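PDB 1ZBP: hypothetical protein VPA1032 from Vibrio parahaemolyticus, which is of unknown function but belongs to the ImpE family, probably associated with bacterial type VI secretion. Local coordinates for residues V75-A80 / E157-A162; K179-L184 / V188-E193; E193-I196 / G200-E203. All coordinates share one frame; numbering follows the deposited sequence.

Contact 1 of 3, residues V75-A80 / E157-A162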
loop_
_atom_site.group_PDB
_atom_site.type_symbol
_atom_site.label_atom_id
_atom_site.label_comp_id
_atom_site.label_asym_id
_atom_site.label_seq_id
_atom_site.Cartn_x
_atom_site.Cartn_y
_atom_site.Cartn_z
ATOM N N VAL A 75 8.549 -2.165 -7.203
ATOM C CA VAL A 75 9.559 -2.021 -6.156
ATOM C C VAL A 75 9.996 -0.567 -6.040
ATOM O O VAL A 75 10.268 -0.084 -4.937
ATOM C CB VAL A 75 10.782 -2.917 -6.431
ATOM C CG1 VAL A 75 11.969 -2.472 -5.599
ATOM C CG2 VAL A 75 10.434 -4.352 -6.087
ATOM N N LYS A 76 10.040 0.132 -7.172
ATOM C CA LYS A 76 10.418 1.537 -7.193
ATOM C C LYS A 76 9.337 2.353 -6.481
ATOM O O LYS A 76 9.637 3.128 -5.571
ATOM C CB LYS A 76 10.585 2.000 -8.641
ATOM C CG LYS A 76 10.952 3.463 -8.826
ATOM C CD LYS A 76 11.056 3.774 -10.315
ATOM C CE LYS A 76 11.265 5.248 -10.603
ATOM N NZ LYS A 76 11.049 5.520 -12.056
ATOM N N ALA A 77 8.081 2.164 -6.882
ATOM C CA ALA A 77 6.970 2.880 -6.250
ATOM C C ALA A 77 6.966 2.617 -4.741
ATOM O O ALA A 77 6.827 3.543 -3.951
ATOM C CB ALA A 77 5.640 2.445 -6.866
ATOM N N ALA A 78 7.143 1.355 -4.351
ATOM C CA ALA A 78 7.151 0.972 -2.943
ATOM C C ALA A 78 8.338 1.586 -2.225
ATOM O O ALA A 78 8.316 1.782 -0.997
ATOM C CB ALA A 78 7.193 -0.532 -2.799
ATOM N N GLN A 79 9.390 1.885 -2.977
ATOM C CA GLN A 79 10.550 2.491 -2.354
ATOM C C GLN A 79 10.237 3.960 -2.115
ATOM O O GLN A 79 10.549 4.505 -1.057
ATOM C CB GLN A 79 11.785 2.355 -3.237
ATOM C CG GLN A 79 13.006 2.995 -2.599
ATOM C CD GLN A 79 13.469 2.270 -1.352
ATOM O OE1 GLN A 79 13.801 1.082 -1.394
ATOM N NE2 GLN A 79 13.499 2.983 -0.233
ATOM N N ALA A 80 9.602 4.599 -3.093
ATOM C CA ALA A 80 9.261 6.015 -2.939
ATOM C C ALA A 80 8.308 6.205 -1.743
ATOM O O ALA A 80 8.356 7.232 -1.055
ATOM C CB ALA A 80 8.626 6.565 -4.229
ATOM N N GLU A 157 -3.642 4.650 -1.355
ATOM C CA GLU A 157 -2.319 4.604 -1.969
ATOM C C GLU A 157 -2.354 3.771 -3.258
ATOM O O GLU A 157 -3.100 2.795 -3.378
ATOM C CB GLU A 157 -1.316 3.992 -0.993
ATOM C CG GLU A 157 -1.274 4.658 0.389
ATOM C CD GLU A 157 -0.149 4.106 1.274
ATOM O OE1 GLU A 157 0.900 4.759 1.419
ATOM O OE2 GLU A 157 -0.309 3.011 1.846
ATOM N N LEU A 158 -1.555 4.163 -4.235
ATOM C CA LEU A 158 -1.519 3.434 -5.489
ATOM C C LEU A 158 -0.106 3.401 -5.987
ATOM O O LEU A 158 0.645 4.341 -5.784
ATOM C CB LEU A 158 -2.410 4.110 -6.542
ATOM C CG LEU A 158 -3.933 4.115 -6.327
ATOM C CD1 LEU A 158 -4.588 5.127 -7.262
ATOM C CD2 LEU A 158 -4.494 2.711 -6.572
ATOM N N PHE A 159 0.258 2.295 -6.618
ATOM C CA PHE A 159 1.570 2.152 -7.223
ATOM C C PHE A 159 1.230 2.107 -8.717
ATOM O O PHE A 159 0.635 1.147 -9.180
ATOM C CB PHE A 159 2.241 0.845 -6.787
ATOM C CG PHE A 159 2.656 0.822 -5.341
ATOM C CD1 PHE A 159 2.801 2.006 -4.618
ATOM C CD2 PHE A 159 2.959 -0.374 -4.719
ATOM C CE1 PHE A 159 3.241 1.996 -3.301
ATOM C CE2 PHE A 159 3.401 -0.396 -3.398
ATOM C CZ PHE A 159 3.544 0.799 -2.684
ATOM N N SER A 160 1.579 3.150 -9.460
ATOM C CA SER A 160 1.278 3.196 -10.887
ATOM C C SER A 160 2.204 2.294 -11.691
ATOM O O SER A 160 3.285 1.911 -11.224
ATOM C CB SER A 160 1.406 4.619 -11.412
ATOM O OG SER A 160 2.738 5.057 -11.346
ATOM N N THR A 161 1.773 1.963 -12.903
ATOM C CA THR A 161 2.545 1.110 -13.799
ATOM C C THR A 161 3.936 1.687 -14.044
ATOM O O THR A 161 4.927 0.971 -13.983
ATOM C CB THR A 161 1.826 0.935 -15.162
ATOM O OG1 THR A 161 0.533 0.336 -14.963
ATOM C CG2 THR A 161 2.645 0.043 -16.083
ATOM N N ALA A 162 4.014 2.982 -14.316
ATOM C CA ALA A 162 5.310 3.599 -14.555
ATOM C C ALA A 162 6.238 3.435 -13.356
ATOM O O ALA A 162 7.453 3.550 -13.484
ATOM C CB ALA A 162 5.146 5.083 -14.891
#
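The ring of F159 lies against the helix backbone at A77 and A78, one face turned to the peptide that joins them. A77 C and A78 N each sit 4.0 Å above that ring plane, displaced from its centre toward the rim. Two methyl groups complete the fit. A77 CB packs beside the root of the ring, 3.6 Å from F159 CD1, while A78 CB reaches the far part, 3.8 Å from F159 CE2. With chi1 at -70°, F159 CG stands anti to its own carbonyl carbon, which sends the ring from the strand toward the helix. Between the two methyls the ring reaches the main chain, F159 CZ lying 3.6 Å from A78 CA. No hydrogen bond crosses, and the fit is one of apolar surfaces. F159 is buried: W189 meets its ring edge-to-face, and Y165 and P207 also touch its side chain. A78 has a further neighbour in F47 of helix 47-60. The arrangement is a helix-on-sheet interface of an alpha-beta protein, in which a strand phenylalanine packs on small residues of helix 65-84, part of the helical N-terminal half.

Contact 2 of 3, residues K179-L184 / V188-E193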
loop_
_atom_site.group_PDB
_atom_site.type_symbol
_atom_site.label_atom_id
_atom_site.label_comp_id
_atom_site.label_asym_id
_atom_site.label_seq_id
_atom_site.Cartn_x
_atom_site.Cartn_y
_atom_site.Cartn_z
ATOM N N LYS A 179 -9.196 -6.443 -6.809
ATOM C CA LYS A 179 -9.196 -7.799 -7.322
ATOM C C LYS A 179 -8.688 -8.793 -6.297
ATOM O O LYS A 179 -8.153 -8.421 -5.251
ATOM C CB LYS A 179 -8.368 -7.869 -8.621
ATOM C CG LYS A 179 -9.138 -7.390 -9.861
ATOM C CD LYS A 179 -8.234 -6.773 -10.934
ATOM C CE LYS A 179 -7.080 -7.700 -11.348
ATOM N NZ LYS A 179 -6.228 -7.159 -12.473
ATOM N N SER A 180 -8.898 -10.069 -6.580
ATOM C CA SER A 180 -8.432 -11.109 -5.678
ATOM C C SER A 180 -6.999 -11.389 -6.081
ATOM O O SER A 180 -6.636 -11.250 -7.255
ATOM C CB SER A 180 -9.301 -12.352 -5.816
ATOM O OG SER A 180 -10.604 -12.082 -5.280
ATOM N N ALA A 181 -6.178 -11.738 -5.096
ATOM C CA ALA A 181 -4.767 -12.021 -5.325
ATOM C C ALA A 181 -4.616 -13.320 -6.085
ATOM O O ALA A 181 -5.259 -14.318 -5.771
ATOM C CB ALA A 181 -4.023 -12.103 -4.000
ATOM N N THR A 182 -3.755 -13.301 -7.091
ATOM C CA THR A 182 -3.532 -14.484 -7.891
ATOM C C THR A 182 -2.067 -14.852 -7.830
ATOM O O THR A 182 -1.548 -15.533 -8.707
ATOM C CB THR A 182 -3.974 -14.238 -9.338
ATOM O OG1 THR A 182 -3.176 -13.198 -9.915
ATOM C CG2 THR A 182 -5.445 -13.813 -9.361
ATOM N N SER A 183 -1.414 -14.409 -6.764
ATOM C CA SER A 183 -0.000 -14.670 -6.564
ATOM C C SER A 183 0.324 -14.275 -5.141
ATOM O O SER A 183 -0.426 -13.526 -4.530
ATOM C CB SER A 183 0.821 -13.803 -7.509
ATOM O OG SER A 183 0.902 -12.480 -6.991
ATOM N N LEU A 184 1.449 -14.769 -4.633
ATOM C CA LEU A 184 1.897 -14.493 -3.271
ATOM C C LEU A 184 1.994 -12.988 -2.981
ATOM O O LEU A 184 1.314 -12.463 -2.090
ATOM C CB LEU A 184 3.275 -15.132 -3.038
ATOM C CG LEU A 184 3.501 -16.593 -3.472
ATOM C CD1 LEU A 184 4.989 -16.863 -3.599
ATOM C CD2 LEU A 184 2.864 -17.562 -2.465
ATOM N N VAL A 188 -0.428 -8.646 -0.736
ATOM C CA VAL A 188 -0.217 -7.345 -0.075
ATOM C C VAL A 188 -0.114 -6.159 -1.061
ATOM O O VAL A 188 -0.254 -5.008 -0.653
ATOM C CB VAL A 188 1.033 -7.342 0.884
ATOM C CG1 VAL A 188 0.774 -8.258 2.080
ATOM C CG2 VAL A 188 2.274 -7.783 0.155
ATOM N N TRP A 189 0.151 -6.436 -2.342
ATOM C CA TRP A 189 0.206 -5.401 -3.399
ATOM C C TRP A 189 -0.850 -5.868 -4.394
ATOM O O TRP A 189 -0.540 -6.555 -5.377
ATOM C CB TRP A 189 1.579 -5.341 -4.090
ATOM C CG TRP A 189 2.676 -4.775 -3.214
ATOM C CD1 TRP A 189 2.523 -4.228 -1.981
ATOM C CD2 TRP A 189 4.077 -4.693 -3.514
ATOM N NE1 TRP A 189 3.739 -3.811 -1.484
ATOM C CE2 TRP A 189 4.710 -4.090 -2.405
ATOM C CE3 TRP A 189 4.858 -5.072 -4.615
ATOM C CZ2 TRP A 189 6.088 -3.858 -2.353
ATOM C CZ3 TRP A 189 6.231 -4.840 -4.568
ATOM C CH2 TRP A 189 6.830 -4.240 -3.441
ATOM N N ARG A 190 -2.099 -5.487 -4.127
ATOM C CA ARG A 190 -3.241 -5.925 -4.922
ATOM C C ARG A 190 -3.573 -5.119 -6.166
ATOM O O ARG A 190 -3.589 -3.886 -6.148
ATOM C CB ARG A 190 -4.480 -5.994 -4.020
ATOM C CG ARG A 190 -5.581 -6.965 -4.482
ATOM C CD ARG A 190 -5.182 -8.436 -4.314
ATOM N NE ARG A 190 -4.984 -8.788 -2.911
ATOM C CZ ARG A 190 -5.963 -8.866 -2.015
ATOM N NH1 ARG A 190 -5.691 -9.196 -0.756
ATOM N NH2 ARG A 190 -7.217 -8.636 -2.389
ATOM N N PRO A 191 -3.842 -5.820 -7.279
ATOM C CA PRO A 191 -4.181 -5.144 -8.527
ATOM C C PRO A 191 -5.540 -4.493 -8.341
ATOM O O PRO A 191 -6.444 -5.084 -7.741
ATOM C CB PRO A 191 -4.219 -6.286 -9.542
ATOM C CG PRO A 191 -3.221 -7.280 -8.968
ATOM C CD PRO A 191 -3.607 -7.255 -7.510
ATOM N N VAL A 192 -5.683 -3.264 -8.814
ATOM C CA VAL A 192 -6.957 -2.579 -8.680
ATOM C C VAL A 192 -7.306 -1.831 -9.955
ATOM O O VAL A 192 -6.422 -1.361 -10.680
ATOM C CB VAL A 192 -6.950 -1.573 -7.495
ATOM C CG1 VAL A 192 -6.726 -2.303 -6.173
ATOM C CG2 VAL A 192 -5.884 -0.521 -7.704
ATOM N N GLU A 193 -8.603 -1.760 -10.231
ATOM C CA GLU A 193 -9.140 -1.053 -11.391
ATOM C C GLU A 193 -9.880 0.125 -10.784
ATOM O O GLU A 193 -10.699 -0.066 -9.887
ATOM C CB GLU A 193 -10.148 -1.926 -12.152
ATOM C CG GLU A 193 -9.719 -2.356 -13.556
ATOM C CD GLU A 193 -9.411 -3.845 -13.642
ATOM O OE1 GLU A 193 -10.254 -4.656 -13.179
ATOM O OE2 GLU A 193 -8.336 -4.200 -14.184
#
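Two hydrogen bonds join K179 to strand 189-196, one through each polar atom of its main chain. K179 N gives a nearly straight bond to P191 O, 3.2 Å long and running almost along the C=O axis. The guanidinium of R190 supplies the second, NH2 donating to K179 O at 3.0 Å, with an N-H...O angle of 164°. Segment 179-184 is the start of the loop joining the antiparallel neighbours 173-178 and 189-196, and the K179-P191 bond lies just past the end of strand 173-178. The R190 bond lies in the carbonyl plane and close to the guanidinium plane. Bends at chi2 (71°) and chi3 fold the arginine back along the loop, and its other nitrogens are held too: NE by E186 O and NH1 by S187 O. Outward from these bonds, A181 CB rests 3.6 Å from R190 NE. The side chain of K179 crosses P191 at about a right angle, bringing CE and NZ against the proline CB. Farther along, K179 NZ and E193 OE2 are 4.0 Å apart, too far for a salt bridge, although the attraction probably tempers the negative charge of E177 and E203 nearby. On the aliphatic part of the lysine, CD touches E193 OE1 at 3.7 Å.

Contact 3 of 3, residues E193-I196 / G200-E203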
loop_
_atom_site.group_PDB
_atom_site.type_symbol
_atom_site.label_atom_id
_atom_site.label_comp_id
_atom_site.label_asym_id
_atom_site.label_seq_id
_atom_site.Cartn_x
_atom_site.Cartn_y
_atom_site.Cartn_z
ATOM N N GLU A 193 -8.603 -1.760 -10.231
ATOM C CA GLU A 193 -9.140 -1.053 -11.391
ATOM C C GLU A 193 -9.880 0.125 -10.784
ATOM O O GLU A 193 -10.699 -0.066 -9.887
ATOM C CB GLU A 193 -10.148 -1.926 -12.152
ATOM C CG GLU A 193 -9.719 -2.356 -13.556
ATOM C CD GLU A 193 -9.411 -3.845 -13.642
ATOM O OE1 GLU A 193 -10.254 -4.656 -13.179
ATOM O OE2 GLU A 193 -8.336 -4.200 -14.184
ATOM N N PHE A 194 -9.602 1.334 -11.256
ATOM C CA PHE A 194 -10.264 2.507 -10.708
ATOM C C PHE A 194 -10.726 3.515 -11.762
ATOM O O PHE A 194 -10.637 3.278 -12.972
ATOM C CB PHE A 194 -9.323 3.200 -9.723
ATOM C CG PHE A 194 -7.985 3.543 -10.309
ATOM C CD1 PHE A 194 -7.850 4.589 -11.215
ATOM C CD2 PHE A 194 -6.858 2.815 -9.967
ATOM C CE1 PHE A 194 -6.601 4.908 -11.767
ATOM C CE2 PHE A 194 -5.609 3.125 -10.511
ATOM C CZ PHE A 194 -5.481 4.168 -11.410
ATOM N N ASP A 195 -11.235 4.638 -11.267
ATOM C CA ASP A 195 -11.724 5.751 -12.070
ATOM C C ASP A 195 -11.792 6.888 -11.074
ATOM O O ASP A 195 -12.794 7.057 -10.387
ATOM C CB ASP A 195 -13.121 5.455 -12.629
ATOM C CG ASP A 195 -13.745 6.658 -13.338
ATOM O OD1 ASP A 195 -14.854 6.505 -13.899
ATOM O OD2 ASP A 195 -13.141 7.755 -13.338
ATOM N N ILE A 196 -10.705 7.645 -10.971
ATOM C CA ILE A 196 -10.655 8.758 -10.035
ATOM C C ILE A 196 -10.470 10.071 -10.789
ATOM O O ILE A 196 -9.898 10.102 -11.881
ATOM C CB ILE A 196 -9.496 8.586 -8.994
ATOM C CG1 ILE A 196 -8.171 9.018 -9.596
ATOM C CG2 ILE A 196 -9.370 7.112 -8.572
ATOM C CD1 ILE A 196 -7.459 10.071 -8.781
ATOM N N GLY A 200 -8.759 9.719 -14.536
ATOM C CA GLY A 200 -9.699 9.028 -15.401
ATOM C C GLY A 200 -9.700 7.543 -15.106
ATOM O O GLY A 200 -9.387 7.138 -13.985
ATOM N N GLU A 201 -10.054 6.722 -16.090
ATOM C CA GLU A 201 -10.064 5.274 -15.882
ATOM C C GLU A 201 -8.649 4.721 -15.991
ATOM O O GLU A 201 -7.925 5.022 -16.939
ATOM C CB GLU A 201 -10.955 4.585 -16.912
ATOM C CG GLU A 201 -12.389 5.081 -16.890
ATOM C CD GLU A 201 -13.349 4.127 -17.586
ATOM O OE1 GLU A 201 -13.089 3.774 -18.757
ATOM O OE2 GLU A 201 -14.365 3.740 -16.965
ATOM N N GLY A 202 -8.252 3.913 -15.015
ATOM C CA GLY A 202 -6.921 3.346 -15.050
ATOM C C GLY A 202 -6.762 2.130 -14.169
ATOM O O GLY A 202 -7.742 1.559 -13.694
ATOM N N GLU A 203 -5.514 1.727 -13.962
ATOM C CA GLU A 203 -5.219 0.580 -13.124
ATOM C C GLU A 203 -3.832 0.644 -12.499
ATOM O O GLU A 203 -2.929 1.301 -13.010
ATOM C CB GLU A 203 -5.354 -0.711 -13.921
ATOM C CG GLU A 203 -4.547 -0.772 -15.202
ATOM C CD GLU A 203 -4.765 -2.084 -15.940
ATOM O OE1 GLU A 203 -5.866 -2.665 -15.788
ATOM O OE2 GLU A 203 -3.850 -2.530 -16.673
#
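A chi1 of 55° holds F194 CG between its backbone N and carbonyl carbon, and this swings the ring across to the partner strand over G202. The ring face lies over the G202-E203 peptide, with G202 C 3.6 Å above its plane and offset toward the rim; F194 CZ is 3.5 Å from E203 N. G202, with no side chain, lets the ring lie directly on its backbone, F194 CE1 3.6 Å from G202 CA. The main chains beneath form the turn end of the antiparallel beta hairpin made by strands 189-196 and 202-207. F194 and G202 are a hydrogen-bonded pair: F194 N donates to G202 O at 3.1 Å, nearly straight, and G202 N returns a bond to F194 O from above the carbonyl plane. Two residues closer to the turn, G200 N binds I196 O at 2.9 Å, and the reverse bond from I196 N to G200 O is weak. Between these pairs stand D195 and E201, a non-hydrogen-bonded pair, where D195 CA-H points to G200 O, CA and O being 3.3 Å apart. On the face of the sheet away from the phenylalanine, the acids collect. E193 and E203 lie side by side and point the same way, their carboxylate planes 32° apart. E193 OE2 and E203 OE1 approach to 3.3 Å, two acceptors with no hydrogen bond between them; this crowding of charge would tend to raise the affinity of one for a proton. D195 and E201 cross obliquely, with D195 CG 4.1 Å from E201 CG. On the other flank of strand 189-196, D195 forms a backbone hydrogen bond with N174 of strand 173-178, while F194 also touches L176.

In the fold
From the N terminus, contact 1 comes first and closes the longest excursion: 76 residues, including two long helices and several strands, separate its segments, and it seats strand 155-159 against helix 65-84. Contacts 2 and 3 follow in series, each with only three residues between its segments. Contact 2 closes the connection between strands 173-178 and 189-196, and contact 3 the hairpin turn leading into 202-207; they share E193, so one begins where the other ends. None nests inside or crosses another. Strand 189-196 links all three, since W189 packs on A78 and F159, V192 on L158, and L158 also reaches F194, tying the helical half to the large antiparallel sheet.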